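Local coordinates for hypothetical membrane protein (Corynebacterium glutamicum, PDB 6JSB) that binds heme through its HtaA-family domain and probably passes it along the heme-uptake machinery of the corynebacterial cell envelope, at residues 78-83 / 95-100; 101-106 / 116-121. One frame throughout, in Å; residues are numbered along the deposited sequence. Where two conformers were deposited one is given.

In the fold
From the N terminus, the chain first reaches contact 1, where strand 68-81 runs out into a loop and returns as strand 95-109; the pairing of 78-83 with 95-100 closes that loop beside the heme. Without a break, the returning strand enters contact 2, where 101-106 pairs with 116-121 across the hairpin of strands 95-109 and 112-122. The two contacts thus follow in series, neither enclosing the other, with centres about 18 Å apart. Strand 95-109 is common to both, and so three successive antiparallel strands of one sheet are tied together. At the junction Leu99 packs on Ser121, joining the heme end of the sheet to its middle.

Contact 1: residues 78-83 / 95-100; sequences TGHNHY and FILDLD. With HEM (protoporphyrin IX containing Fe), chain C.
With CG anti to the carbonyl carbon (chi1 -61°), the side chain of His80 lays its imidazole against the porphyrin, one ring face over HEM C3B. The approach is tight: His80 CE1 lies 3.1 Å from HEM C2B. Leu97, its CG anti to the backbone N, sends CD1 to within 3.6 Å of HEM C4C, while its CB sits at the edge of the imidazole. The ring of Phe95, on the side of the sheet that carries Thr78 and Asn81, is covered on both faces. Phe95 CG stands beside its backbone N (chi1 -75°); Thr78 CB makes a CH-pi contact 3.6 Å from the Phe95 ring centroid, and Asn81 ND2 lies over the opposite face. That amide also donates to Ala91 O. A classic beta bulge sets two residues, Ile96 and Leu97, across from the single Gly79; Gly79 N bonds straight to Leu97 O (3.0 Å, 167°) on a lone pair, whereas Ile96 N reaches His80 O (3.0 Å) from above the carbonyl plane. Beyond the segments, His80 NE2 bonds Tyr23 OH, the axial heme ligand, so His80 probably tunes that phenolic oxygen. Helix 18-24 packs on Leu97 and Leu99, while strand 112-122 meets Asp98 and Leu99.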
loop_
_atom_site.group_PDB
_atom_site.type_symbol
_atom_site.label_atom_id
_atom_site.label_comp_id
_atom_site.label_asym_id
_atom_site.label_seq_id
_atom_site.Cartn_x
_atom_site.Cartn_y
_atom_site.Cartn_z
ATOM N N THR A 78 -0.864 -3.938 -12.669
ATOM C CA THR A 78 -0.149 -4.095 -13.937
ATOM C C THR A 78 -0.933 -3.385 -15.036
ATOM O O THR A 78 -2.151 -3.551 -15.151
ATOM C CB THR A 78 0.010 -5.586 -14.330
ATOM O OG1 THR A 78 -1.177 -6.319 -14.044
ATOM C CG2 THR A 78 1.152 -6.241 -13.495
ATOM N N GLY A 79 -0.224 -2.619 -15.858
ATOM C CA GLY A 79 -0.832 -1.995 -17.029
ATOM C C GLY A 79 0.198 -1.605 -18.087
ATOM O O GLY A 79 1.400 -1.853 -17.957
ATOM N N HIS A 80 -0.296 -1.047 -19.198
ATOM C CA HIS A 80 0.569 -0.603 -20.293
ATOM C C HIS A 80 1.461 -1.741 -20.800
ATOM O O HIS A 80 2.664 -1.595 -20.936
ATOM C CB HIS A 80 1.440 0.627 -19.891
ATOM C CG HIS A 80 0.620 1.826 -19.505
ATOM N ND1 HIS A 80 0.034 2.661 -20.440
ATOM C CD2 HIS A 80 0.325 2.345 -18.278
ATOM C CE1 HIS A 80 -0.632 3.618 -19.789
ATOM N NE2 HIS A 80 -0.463 3.447 -18.486
ATOM N N ASN A 81 0.833 -2.831 -21.206
ATOM C CA ASN A 81 1.604 -3.970 -21.681
ATOM C C ASN A 81 2.201 -3.724 -23.062
ATOM O O ASN A 81 1.485 -3.543 -24.047
ATOM C CB ASN A 81 0.764 -5.239 -21.727
ATOM C CG ASN A 81 1.660 -6.462 -21.770
ATOM O OD1 ASN A 81 2.380 -6.661 -22.764
ATOM N ND2 ASN A 81 1.697 -7.232 -20.698
ATOM N N HIS A 82 3.525 -3.815 -23.140
ATOM C CA HIS A 82 4.283 -3.456 -24.335
ATOM C C HIS A 82 4.345 -4.581 -25.361
ATOM O O HIS A 82 4.910 -4.394 -26.466
ATOM C CB HIS A 82 5.678 -3.089 -23.864
ATOM C CG HIS A 82 6.565 -2.533 -24.924
ATOM N ND1 HIS A 82 6.250 -1.390 -25.627
ATOM C CD2 HIS A 82 7.777 -2.938 -25.373
ATOM C CE1 HIS A 82 7.225 -1.125 -26.484
ATOM N NE2 HIS A 82 8.160 -2.051 -26.351
ATOM N N TYR A 83 3.836 -5.764 -25.025
ATOM C CA TYR A 83 4.007 -6.942 -25.888
ATOM C C TYR A 83 2.767 -7.161 -26.744
ATOM O O TYR A 83 1.649 -7.166 -26.209
ATOM C CB TYR A 83 4.268 -8.170 -25.010
ATOM C CG TYR A 83 4.343 -9.448 -25.794
ATOM C CD1 TYR A 83 5.444 -9.743 -26.586
ATOM C CD2 TYR A 83 3.307 -10.345 -25.731
ATOM C CE1 TYR A 83 5.510 -10.958 -27.324
ATOM C CE2 TYR A 83 3.340 -11.538 -26.441
ATOM C CZ TYR A 83 4.430 -11.848 -27.240
ATOM O OH TYR A 83 4.424 -13.030 -27.958
ATOM N N PHE A 95 4.673 -5.645 -18.797
ATOM C CA PHE A 95 3.867 -4.513 -18.356
ATOM C C PHE A 95 4.792 -3.326 -18.054
ATOM O O PHE A 95 5.673 -3.410 -17.187
ATOM C CB PHE A 95 3.066 -4.889 -17.114
ATOM C CG PHE A 95 1.899 -5.780 -17.405
ATOM C CD1 PHE A 95 0.789 -5.261 -18.017
ATOM C CD2 PHE A 95 1.929 -7.134 -17.048
ATOM C CE1 PHE A 95 -0.333 -6.091 -18.239
ATOM C CE2 PHE A 95 0.824 -7.982 -17.294
ATOM C CZ PHE A 95 -0.303 -7.437 -17.898
ATOM N N ILE A 96 4.622 -2.233 -18.783
ATOM C CA ILE A 96 5.468 -1.059 -18.481
ATOM C C ILE A 96 5.208 -0.527 -17.084
ATOM O O ILE A 96 6.141 -0.062 -16.398
ATOM C CB ILE A 96 5.262 0.019 -19.553
ATOM C CG1 ILE A 96 5.877 -0.533 -20.867
ATOM C CG2 ILE A 96 5.966 1.295 -19.111
ATOM C CD1 ILE A 96 5.533 0.318 -22.123
ATOM N N LEU A 97 3.947 -0.528 -16.643
ATOM C CA LEU A 97 3.585 -0.177 -15.285
ATOM C C LEU A 97 3.430 -1.504 -14.545
ATOM O O LEU A 97 2.581 -2.352 -14.898
ATOM C CB LEU A 97 2.305 0.673 -15.246
ATOM C CG LEU A 97 1.944 1.244 -13.876
ATOM C CD1 LEU A 97 0.851 2.275 -14.165
ATOM C CD2 LEU A 97 1.418 0.141 -12.916
ATOM N N ASP A 98 4.297 -1.739 -13.559
ATOM C CA ASP A 98 4.238 -3.015 -12.840
ATOM C C ASP A 98 4.687 -2.716 -11.416
ATOM O O ASP A 98 5.879 -2.503 -11.166
ATOM C CB ASP A 98 5.132 -4.060 -13.529
ATOM C CG ASP A 98 4.944 -5.465 -12.982
ATOM O OD1 ASP A 98 4.710 -5.623 -11.762
ATOM O OD2 ASP A 98 5.094 -6.461 -13.769
ATOM N N LEU A 99 3.714 -2.632 -10.525
ATOM C CA LEU A 99 3.885 -2.063 -9.179
ATOM C C LEU A 99 3.357 -3.043 -8.131
ATOM O O LEU A 99 2.263 -3.597 -8.283
ATOM C CB LEU A 99 3.066 -0.754 -9.081
ATOM C CG LEU A 99 2.919 -0.165 -7.671
ATOM C CD1 LEU A 99 4.245 0.342 -7.077
ATOM C CD2 LEU A 99 1.937 1.029 -7.748
ATOM N N ASP A 100 4.115 -3.263 -7.067
ATOM C CA ASP A 100 3.678 -4.181 -6.026
ATOM C C ASP A 100 3.981 -3.547 -4.683
ATOM O O ASP A 100 5.107 -3.066 -4.482
ATOM C CB ASP A 100 4.418 -5.499 -6.138
ATOM C CG ASP A 100 3.814 -6.558 -5.275
ATOM O OD1 ASP A 100 3.014 -7.400 -5.783
ATOM O OD2 ASP A 100 4.147 -6.604 -4.069
HETATM C CHA HEM C . -1.340 8.823 -15.038
HETATM C CHB HEM C . -0.069 7.188 -19.420
HETATM C CHC HEM C . 3.469 4.558 -17.308
HETATM C CHD HEM C . 1.948 5.961 -12.868
HETATM C C1A HEM C . -1.231 8.654 -16.404
HETATM C C2A HEM C . -1.978 9.441 -17.367
HETATM C C3A HEM C . -1.656 9.002 -18.607
HETATM C C4A HEM C . -0.681 7.927 -18.426
HETATM C CMA HEM C . -2.194 9.520 -19.975
HETATM C CAA HEM C . -2.948 10.578 -16.980
HETATM C CBA HEM C . -4.368 10.037 -16.902
HETATM C CGA HEM C . -5.247 11.046 -16.196
HETATM O O1A HEM C . -6.487 10.814 -16.149
HETATM O O2A HEM C . -4.690 12.063 -15.674
HETATM C C1B HEM C . 0.983 6.337 -19.224
HETATM C C2B HEM C . 1.689 5.616 -20.283
HETATM C C3B HEM C . 2.670 4.895 -19.711
HETATM C C4B HEM C . 2.613 5.099 -18.258
HETATM C CMB HEM C . 1.318 5.778 -21.785
HETATM C CAB HEM C . 3.720 3.949 -20.367
HETATM C CBB HEM C . 3.524 3.415 -21.576
HETATM C C1C HEM C . 3.369 4.690 -15.919
HETATM C C2C HEM C . 4.213 4.035 -14.949
HETATM C C3C HEM C . 3.778 4.374 -13.712
HETATM C C4C HEM C . 2.676 5.319 -13.873
HETATM C CMC HEM C . 5.331 3.009 -15.275
HETATM C CAC HEM C . 4.400 3.817 -12.444
HETATM C CBC HEM C . 3.625 3.647 -11.382
HETATM C C1D HEM C . 0.934 6.868 -13.096
HETATM C C2D HEM C . 0.228 7.580 -12.055
HETATM C C3D HEM C . -0.693 8.384 -12.628
HETATM C C4D HEM C . -0.615 8.186 -14.067
HETATM C CMD HEM C . 0.579 7.446 -10.558
HETATM C CAD HEM C . -1.677 9.332 -11.875
HETATM C CBD HEM C . -3.012 8.555 -11.736
HETATM C CGD HEM C . -3.976 9.450 -10.960
HETATM O O1D HEM C . -4.463 10.451 -11.589
HETATM O O2D HEM C . -4.202 9.142 -9.738
HETATM N NA HEM C . -0.407 7.726 -17.075
HETATM N NB HEM C . 1.547 5.961 -18.023
HETATM N NC HEM C . 2.456 5.487 -15.221
HETATM N ND HEM C . 0.373 7.250 -14.284
HETATM FE FE HEM C . 0.902 6.361 -16.094
#

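Contact 2: residues 101-106 / 116-121; sequences FSNPTV and LVDFKS
The ring of Phe101 is met at its edge, close to its plane, by Phe119 CB, 3.8 Å from Phe101 CD1, and obliquely by Val117 CG2; the ring of Trp77 stands steeply against it. Phe119 takes the crowded first torsion (chi1 72°), which turns its own ring away from the pairing strand. Asp118 projects on the opposite face, beside Ser102, and the amide of Asn103 reaches it from the corner of the chain. Asn103 ND2 donates to Asp118 OD2 (3.2 Å, 169°), coming from above the carboxylate plane; the amide and carboxylate planes are 75° apart. Asp118 OD1 accepts from Gln138 N, so the carboxylate is gripped at both oxygens. Its backbone is paired as well: Ser102 N reaches Asp118 O at 2.8 Å, and Asp118 N returns to Ser102 O. A water bridges Ser102 OG and Asp118 O. Past the corner at Asn103, Pro104 CB packs 3.8 Å from Val117 CG1, and Thr105 and Leu116 exchange backbone bonds, Thr105 N to Leu116 O at 2.8 Å. The pairing has slipped by one residue between Ser102 and Thr105, a beta bulge within the antiparallel hairpin of strands 95-109 and 112-122, in the beta-rich HtaA domain.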
loop_
_atom_site.group_PDB
_atom_site.type_symbol
_atom_site.label_atom_id
_atom_site.label_comp_id
_atom_site.label_asym_id
_atom_site.label_seq_id
_atom_site.Cartn_x
_atom_site.Cartn_y
_atom_site.Cartn_z
ATOM N N PHE A 101 2.984 -3.473 -3.788
ATOM C CA PHE A 101 3.177 -3.026 -2.411
ATOM C C PHE A 101 2.870 -4.192 -1.488
ATOM O O PHE A 101 1.819 -4.811 -1.628
ATOM C CB PHE A 101 2.226 -1.874 -2.042
ATOM C CG PHE A 101 2.564 -0.530 -2.650
ATOM C CD1 PHE A 101 3.862 -0.153 -2.869
ATOM C CD2 PHE A 101 1.597 0.424 -2.842
ATOM C CE1 PHE A 101 4.178 1.156 -3.342
ATOM C CE2 PHE A 101 1.912 1.715 -3.369
ATOM C CZ PHE A 101 3.203 2.063 -3.615
ATOM N N SER A 102 3.720 -4.421 -0.476
ATOM C CA SER A 102 3.382 -5.524 0.424
ATOM C C SER A 102 3.903 -5.215 1.824
ATOM O O SER A 102 4.749 -4.340 2.015
ATOM C CB SER A 102 3.899 -6.858 -0.092
ATOM O OG SER A 102 5.311 -6.862 -0.154
ATOM N N ASN A 103 3.349 -5.924 2.819
ATOM C CA ASN A 103 3.739 -5.766 4.216
ATOM C C ASN A 103 3.872 -4.318 4.720
ATOM O O ASN A 103 4.907 -3.940 5.253
ATOM C CB ASN A 103 5.060 -6.495 4.462
ATOM C CG ASN A 103 4.964 -7.929 4.129
ATOM O OD1 ASN A 103 4.040 -8.621 4.593
ATOM N ND2 ASN A 103 5.868 -8.395 3.270
ATOM N N PRO A 104 2.835 -3.516 4.592
ATOM C CA PRO A 104 2.947 -2.142 5.103
ATOM C C PRO A 104 3.096 -2.114 6.612
ATOM O O PRO A 104 2.586 -2.976 7.335
ATOM C CB PRO A 104 1.655 -1.461 4.682
ATOM C CG PRO A 104 0.729 -2.553 4.073
ATOM C CD PRO A 104 1.490 -3.851 4.038
ATOM N N THR A 105 3.852 -1.131 7.069
ATOM C CA THR A 105 4.017 -0.908 8.508
ATOM C C THR A 105 3.609 0.533 8.782
ATOM O O THR A 105 4.078 1.444 8.097
ATOM C CB THR A 105 5.471 -1.164 8.948
ATOM O OG1 THR A 105 5.783 -2.573 8.788
ATOM C CG2 THR A 105 5.674 -0.783 10.420
ATOM N N VAL A 106 2.806 0.760 9.834
ATOM C CA VAL A 106 2.478 2.121 10.253
ATOM C C VAL A 106 3.332 2.453 11.471
ATOM O O VAL A 106 3.093 1.919 12.559
ATOM C CB VAL A 106 0.988 2.233 10.560
ATOM C CG1 VAL A 106 0.709 3.610 11.085
ATOM C CG2 VAL A 106 0.158 1.917 9.293
ATOM N N LEU A 116 5.466 2.682 5.962
ATOM C CA LEU A 116 6.548 1.930 5.341
ATOM C C LEU A 116 5.957 0.825 4.490
ATOM O O LEU A 116 4.936 0.243 4.850
ATOM C CB LEU A 116 7.453 1.285 6.385
ATOM C CG LEU A 116 7.946 2.231 7.485
ATOM C CD1 LEU A 116 8.929 1.486 8.424
ATOM C CD2 LEU A 116 8.628 3.359 6.865
ATOM N N VAL A 117 6.596 0.506 3.358
ATOM C CA VAL A 117 6.070 -0.584 2.530
ATOM C C VAL A 117 7.235 -1.272 1.849
ATOM O O VAL A 117 8.244 -0.669 1.543
ATOM C CB VAL A 117 5.064 -0.144 1.426
ATOM C CG1 VAL A 117 3.754 0.351 2.023
ATOM C CG2 VAL A 117 5.667 0.851 0.440
ATOM N N ASP A 118 7.065 -2.576 1.600
ATOM C CA ASP A 118 7.951 -3.275 0.675
ATOM C C ASP A 118 7.435 -3.024 -0.739
ATOM O O ASP A 118 6.235 -3.237 -1.015
ATOM C CB ASP A 118 7.949 -4.781 0.911
ATOM C CG ASP A 118 8.463 -5.199 2.258
ATOM O OD1 ASP A 118 9.068 -4.378 2.986
ATOM O OD2 ASP A 118 8.249 -6.392 2.588
ATOM N N PHE A 119 8.296 -2.528 -1.627
ATOM C CA PHE A 119 7.788 -2.182 -2.976
ATOM C C PHE A 119 8.690 -2.749 -4.046
ATOM O O PHE A 119 9.879 -3.012 -3.833
ATOM C CB PHE A 119 7.623 -0.654 -3.250
ATOM C CG PHE A 119 8.929 0.090 -3.415
ATOM C CD1 PHE A 119 9.527 0.210 -4.665
ATOM C CD2 PHE A 119 9.516 0.662 -2.331
ATOM C CE1 PHE A 119 10.758 0.861 -4.844
ATOM C CE2 PHE A 119 10.738 1.361 -2.490
ATOM C CZ PHE A 119 11.357 1.441 -3.735
ATOM N N LYS A 120 8.051 -3.015 -5.195
ATOM C CA LYS A 120 8.777 -3.414 -6.388
ATOM C C LYS A 120 8.022 -2.728 -7.521
ATOM O O LYS A 120 6.819 -3.000 -7.726
ATOM C CB LYS A 120 8.770 -4.964 -6.511
ATOM C CG LYS A 120 9.448 -5.525 -7.751
ATOM C CD LYS A 120 9.127 -7.064 -7.829
ATOM C CE LYS A 120 9.805 -7.786 -9.034
ATOM N NZ LYS A 120 9.019 -9.008 -9.372
ATOM N N SER A 121 8.665 -1.787 -8.209
ATOM C CA SER A 121 7.952 -0.984 -9.208
ATOM C C SER A 121 8.873 -0.689 -10.385
ATOM O O SER A 121 9.979 -0.187 -10.184
ATOM C CB SER A 121 7.505 0.336 -8.565
ATOM O OG SER A 121 6.779 1.120 -9.519
HETATM O O HOH W 1 6.088 -5.689 -2.624
#